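Local atomic coordinates of 3-methyladenine dna-glycosylase (Archaeoglobus fulgidus, PDB entry 2JHN), a protein that belongs to the helix-hairpin-helix family of base excision DNA repair glycosylases and joins that helical part to a TATA-box-binding-protein-like domain. Residues Lys201-Leu212 / Glu224-Val235. The protein carries 1 engineered substitution. Residues are numbered along the deposited sequence; the frame is centred on the assembly and turned at random. Where two conformers were deposited one is given.
Sequences KEWGEEEAYEYL and ELVLSIALGKNV. Engineered in segment 224-235: Ile229 (natural residue Met).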
loop_
_atom_site.group_PDB
_atom_site.type_symbol
_atom_site.label_atom_id
_atom_site.label_comp_id
_atom_site.label_asym_id
_atom_site.label_seq_id
_atom_site.Cartn_x
_atom_site.Cartn_y
_atom_site.Cartn_z
ATOM N N LYS A 201 -12.589 5.563 -4.157
ATOM C CA LYS A 201 -12.386 5.468 -2.705
ATOM C C LYS A 201 -13.645 5.636 -1.874
ATOM O O LYS A 201 -13.756 5.074 -0.797
ATOM C CB LYS A 201 -11.392 6.521 -2.233
ATOM C CG LYS A 201 -9.994 6.074 -2.314
ATOM C CD LYS A 201 -9.084 7.094 -1.700
ATOM C CE LYS A 201 -8.648 6.647 -0.342
ATOM N NZ LYS A 201 -7.788 7.709 0.229
ATOM N N GLU A 202 -14.574 6.451 -2.359
ATOM C CA GLU A 202 -15.785 6.796 -1.612
ATOM C C GLU A 202 -16.988 5.951 -1.998
ATOM O O GLU A 202 -18.081 6.158 -1.449
ATOM C CB GLU A 202 -16.145 8.248 -1.879
ATOM C CG GLU A 202 -14.991 9.176 -2.091
ATOM C CD GLU A 202 -14.624 9.910 -0.829
ATOM O OE1 GLU A 202 -15.117 11.044 -0.649
ATOM O OE2 GLU A 202 -13.862 9.344 -0.016
ATOM N N TRP A 203 -16.809 5.042 -2.969
ATOM C CA TRP A 203 -17.863 4.110 -3.370
ATOM C C TRP A 203 -18.016 3.026 -2.323
ATOM O O TRP A 203 -17.100 2.763 -1.544
ATOM C CB TRP A 203 -17.539 3.421 -4.699
ATOM C CG TRP A 203 -17.695 4.217 -5.973
ATOM C CD1 TRP A 203 -17.554 5.564 -6.142
ATOM C CD2 TRP A 203 -17.980 3.679 -7.265
ATOM N NE1 TRP A 203 -17.750 5.900 -7.468
ATOM C CE2 TRP A 203 -18.013 4.759 -8.175
ATOM C CE3 TRP A 203 -18.211 2.383 -7.746
ATOM C CZ2 TRP A 203 -18.264 4.578 -9.546
ATOM C CZ3 TRP A 203 -18.484 2.210 -9.100
ATOM C CH2 TRP A 203 -18.487 3.301 -9.986
ATOM N N GLY A 204 -19.168 2.373 -2.318
ATOM C CA GLY A 204 -19.370 1.205 -1.461
ATOM C C GLY A 204 -18.521 0.049 -1.968
ATOM O O GLY A 204 -18.147 0.036 -3.149
ATOM N N GLU A 205 -18.238 -0.905 -1.074
ATOM C CA GLU A 205 -17.476 -2.138 -1.370
ATOM C C GLU A 205 -18.010 -2.912 -2.548
ATOM O O GLU A 205 -17.257 -3.251 -3.456
ATOM C CB GLU A 205 -17.466 -3.089 -0.156
ATOM C CG GLU A 205 -16.657 -2.636 1.017
ATOM C CD GLU A 205 -17.002 -3.388 2.310
ATOM O OE1 GLU A 205 -17.344 -4.608 2.266
ATOM O OE2 GLU A 205 -16.916 -2.741 3.378
ATOM N N GLU A 206 -19.308 -3.223 -2.531
ATOM C CA GLU A 206 -19.875 -4.060 -3.576
ATOM C C GLU A 206 -19.884 -3.379 -4.943
ATOM O O GLU A 206 -19.565 -4.023 -5.939
ATOM C CB GLU A 206 -21.257 -4.622 -3.192
ATOM C CG GLU A 206 -21.166 -5.764 -2.137
ATOM C CD GLU A 206 -22.522 -6.367 -1.778
ATOM O OE1 GLU A 206 -23.365 -6.568 -2.680
ATOM O OE2 GLU A 206 -22.741 -6.651 -0.581
ATOM N N GLU A 207 -20.234 -2.090 -4.974
ATOM C CA GLU A 207 -20.186 -1.275 -6.201
ATOM C C GLU A 207 -18.746 -1.159 -6.761
ATOM O O GLU A 207 -18.516 -1.245 -7.980
ATOM C CB GLU A 207 -20.721 0.142 -5.912
ATOM C CG GLU A 207 -22.226 0.246 -5.481
ATOM C CD GLU A 207 -22.507 -0.078 -4.000
ATOM O OE1 GLU A 207 -21.578 -0.388 -3.212
ATOM O OE2 GLU A 207 -23.700 -0.037 -3.620
ATOM N N ALA A 208 -17.795 -0.913 -5.865
ATOM C CA ALA A 208 -16.379 -0.826 -6.255
ATOM C C ALA A 208 -15.883 -2.187 -6.763
ATOM O O ALA A 208 -15.188 -2.236 -7.770
ATOM C CB ALA A 208 -15.539 -0.298 -5.102
ATOM N N TYR A 209 -16.273 -3.279 -6.094
ATOM C CA TYR A 209 -15.918 -4.638 -6.544
ATOM C C TYR A 209 -16.429 -4.919 -7.963
ATOM O O TYR A 209 -15.703 -5.444 -8.804
ATOM C CB TYR A 209 -16.463 -5.714 -5.570
ATOM C CG TYR A 209 -16.046 -7.107 -5.977
ATOM C CD1 TYR A 209 -14.808 -7.626 -5.591
ATOM C CD2 TYR A 209 -16.876 -7.913 -6.791
ATOM C CE1 TYR A 209 -14.402 -8.937 -5.988
ATOM C CE2 TYR A 209 -16.473 -9.208 -7.179
ATOM C CZ TYR A 209 -15.237 -9.710 -6.779
ATOM O OH TYR A 209 -14.842 -10.991 -7.176
ATOM N N GLU A 210 -17.676 -4.558 -8.238
ATOM C CA GLU A 210 -18.245 -4.817 -9.563
ATOM C C GLU A 210 -17.618 -3.929 -10.635
ATOM O O GLU A 210 -17.471 -4.349 -11.775
ATOM C CB GLU A 210 -19.771 -4.668 -9.546
ATOM C CG GLU A 210 -20.486 -5.779 -8.800
ATOM C CD GLU A 210 -20.314 -7.151 -9.456
ATOM O OE1 GLU A 210 -20.400 -7.234 -10.703
ATOM O OE2 GLU A 210 -20.113 -8.146 -8.724
ATOM N N TYR A 211 -17.221 -2.714 -10.269
ATOM C CA TYR A 211 -16.509 -1.858 -11.206
ATOM C C TYR A 211 -15.137 -2.448 -11.554
ATOM O O TYR A 211 -14.797 -2.612 -12.742
ATOM C CB TYR A 211 -16.390 -0.443 -10.668
ATOM C CG TYR A 211 -15.522 0.471 -11.509
ATOM C CD1 TYR A 211 -16.003 1.026 -12.696
ATOM C CD2 TYR A 211 -14.215 0.781 -11.106
ATOM C CE1 TYR A 211 -15.189 1.879 -13.483
ATOM C CE2 TYR A 211 -13.398 1.617 -11.855
ATOM C CZ TYR A 211 -13.897 2.165 -13.054
ATOM O OH TYR A 211 -13.104 3.015 -13.781
ATOM N N LEU A 212 -14.367 -2.806 -10.527
ATOM C CA LEU A 212 -13.017 -3.337 -10.774
ATOM C C LEU A 212 -13.078 -4.611 -11.620
ATOM O O LEU A 212 -12.385 -4.721 -12.615
ATOM C CB LEU A 212 -12.260 -3.569 -9.454
ATOM C CG LEU A 212 -11.950 -2.239 -8.749
ATOM C CD1 LEU A 212 -11.628 -2.509 -7.282
ATOM C CD2 LEU A 212 -10.780 -1.563 -9.469
ATOM N N GLU A 224 -10.143 -7.496 -4.722
ATOM C CA GLU A 224 -10.103 -7.488 -3.240
ATOM C C GLU A 224 -8.814 -6.891 -2.691
ATOM O O GLU A 224 -8.855 -6.174 -1.670
ATOM C CB GLU A 224 -10.380 -8.870 -2.643
ATOM C CG GLU A 224 -11.798 -9.371 -2.984
ATOM C CD GLU A 224 -12.136 -10.704 -2.363
ATOM O OE1 GLU A 224 -11.195 -11.434 -1.938
ATOM O OE2 GLU A 224 -13.367 -10.993 -2.284
ATOM N N LEU A 225 -7.694 -7.166 -3.342
ATOM C CA LEU A 225 -6.414 -6.527 -2.956
ATOM C C LEU A 225 -6.518 -4.989 -3.112
ATOM O O LEU A 225 -6.188 -4.237 -2.191
ATOM C CB LEU A 225 -5.258 -7.090 -3.793
ATOM C CG LEU A 225 -3.829 -6.784 -3.383
ATOM C CD1 LEU A 225 -3.585 -7.433 -2.000
ATOM C CD2 LEU A 225 -2.900 -7.397 -4.464
ATOM N N VAL A 226 -7.036 -4.527 -4.245
ATOM C CA VAL A 226 -7.235 -3.062 -4.453
ATOM C C VAL A 226 -8.123 -2.483 -3.366
ATOM O O VAL A 226 -7.779 -1.469 -2.754
ATOM C CB VAL A 226 -7.803 -2.754 -5.846
ATOM C CG1 VAL A 226 -8.342 -1.287 -5.929
ATOM C CG2 VAL A 226 -6.721 -3.015 -6.923
ATOM N N LEU A 227 -9.267 -3.130 -3.124
ATOM C CA LEU A 227 -10.221 -2.663 -2.146
ATOM C C LEU A 227 -9.563 -2.436 -0.769
ATOM O O LEU A 227 -9.790 -1.419 -0.132
ATOM C CB LEU A 227 -11.394 -3.648 -2.022
ATOM C CG LEU A 227 -12.480 -3.369 -3.102
ATOM C CD1 LEU A 227 -13.349 -4.583 -3.318
ATOM C CD2 LEU A 227 -13.338 -2.200 -2.633
ATOM N N SER A 228 -8.743 -3.375 -0.356
ATOM C CA SER A 228 -8.118 -3.305 0.979
ATOM C C SER A 228 -6.881 -2.395 0.997
ATOM O O SER A 228 -6.782 -1.488 1.845
ATOM C CB SER A 228 -7.764 -4.709 1.468
ATOM O OG SER A 228 -7.022 -5.439 0.512
ATOM N N ILE A 229 -5.953 -2.636 0.088
ATOM C CA ILE A 229 -4.650 -1.948 0.144
ATOM C C ILE A 229 -4.605 -0.565 -0.502
ATOM O O ILE A 229 -3.713 0.231 -0.157
ATOM C CB ILE A 229 -3.432 -2.850 -0.301
ATOM C CG1 ILE A 229 -3.294 -2.928 -1.826
ATOM C CG2 ILE A 229 -3.497 -4.252 0.368
ATOM C CD1 ILE A 229 -1.969 -3.622 -2.340
ATOM N N ALA A 230 -5.540 -0.275 -1.412
ATOM C CA ALA A 230 -5.616 1.019 -2.105
ATOM C C ALA A 230 -6.820 1.876 -1.688
ATOM O O ALA A 230 -6.692 3.108 -1.567
ATOM C CB ALA A 230 -5.595 0.830 -3.635
ATOM N N LEU A 231 -7.960 1.235 -1.448
ATOM C CA LEU A 231 -9.220 1.905 -1.179
ATOM C C LEU A 231 -9.524 2.036 0.306
ATOM O O LEU A 231 -10.441 2.764 0.685
ATOM C CB LEU A 231 -10.393 1.214 -1.921
ATOM C CG LEU A 231 -10.310 1.213 -3.446
ATOM C CD1 LEU A 231 -11.640 0.915 -4.099
ATOM C CD2 LEU A 231 -9.741 2.558 -3.964
ATOM N N GLY A 232 -8.764 1.337 1.141
ATOM C CA GLY A 232 -8.981 1.370 2.601
ATOM C C GLY A 232 -10.260 0.691 3.120
ATOM O O GLY A 232 -10.716 0.980 4.243
ATOM N N LYS A 233 -10.822 -0.227 2.332
ATOM C CA LYS A 233 -12.048 -0.951 2.718
ATOM C C LYS A 233 -11.750 -2.267 3.396
ATOM O O LYS A 233 -10.747 -2.929 3.095
ATOM C CB LYS A 233 -12.965 -1.213 1.520
ATOM C CG LYS A 233 -13.321 0.016 0.667
ATOM C CD LYS A 233 -14.059 1.093 1.420
ATOM C CE LYS A 233 -14.604 2.123 0.455
ATOM N NZ LYS A 233 -15.009 3.349 1.158
ATOM N N ASN A 234 -12.644 -2.659 4.296
ATOM C CA ASN A 234 -12.469 -3.880 5.056
ATOM C C ASN A 234 -12.915 -5.111 4.253
ATOM O O ASN A 234 -13.914 -5.779 4.580
ATOM C CB ASN A 234 -13.205 -3.779 6.388
ATOM C CG ASN A 234 -12.794 -4.871 7.362
ATOM O OD1 ASN A 234 -11.638 -5.299 7.364
ATOM N ND2 ASN A 234 -13.735 -5.333 8.177
ATOM N N VAL A 235 -12.172 -5.389 3.185
ATOM C CA VAL A 235 -12.431 -6.514 2.313
ATOM C C VAL A 235 -11.190 -7.391 2.425
ATOM O O VAL A 235 -10.059 -6.907 2.302
ATOM C CB VAL A 235 -12.696 -6.027 0.869
ATOM C CG1 VAL A 235 -12.772 -7.176 -0.106
ATOM C CG2 VAL A 235 -13.996 -5.196 0.835
HETATM O O HOH W 1 -15.029 -1.148 4.616
#
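Leu227 is the centre of the apolar packing, a knob in the hole formed by Glu205, Ala208, Tyr209 and Leu212. Its two methyls divide the work: CD2 rests on CB of Ala208 at 3.8 Å, while CD1 comes in at the edge of the Tyr209 ring, near the ring plane, 4.0 Å from Tyr209 CB. One turn further along helix 205-212, Leu212 CD1 touches Val226 CG1 at 3.8 Å, and both residues also lean on helix 118-127. Tyr209 reaches across because its CG stands anti to the backbone N (chi1 -177°), which brings CE1 over to the CG methylene of Glu224; the carboxylate beyond is held by Arg220 and Arg263. Segments 205-212 and 224-229 run at 135° to each other; the helices they belong to are the arms of the family's helix-hairpin-helix motif. The turn between them carries a sodium ion, bound by Thr213, Phe215 and Ile218.

Polar contacts gather at the N-terminal end of helix 205-212. Lys233 bends at chi2 and then runs out extended, delivering NZ to the carbonyl O of Lys201 at 2.9 Å; the donor is tilted modestly from the carbonyl plane, with a C=O...N angle of 156°. That bond ties the residues after the second helix to the short 3-10 turn ahead of the first. Next to this bond, Leu231 CD2 packs on Lys201 CG at 3.9 Å, and the ammonium of Lys201 goes on to a salt bridge with Glu78. Glu205 crosses the base of Lys233 and then runs antiparallel to the side chain of Val235, Glu205 CG lying 3.7 Å from Val235 CG2. A water links the segments here, donating to Glu205 OE2 and accepting from Asn234 N, while the Asn234 amide is pinned by backbone atoms of Arg275 and Gly271.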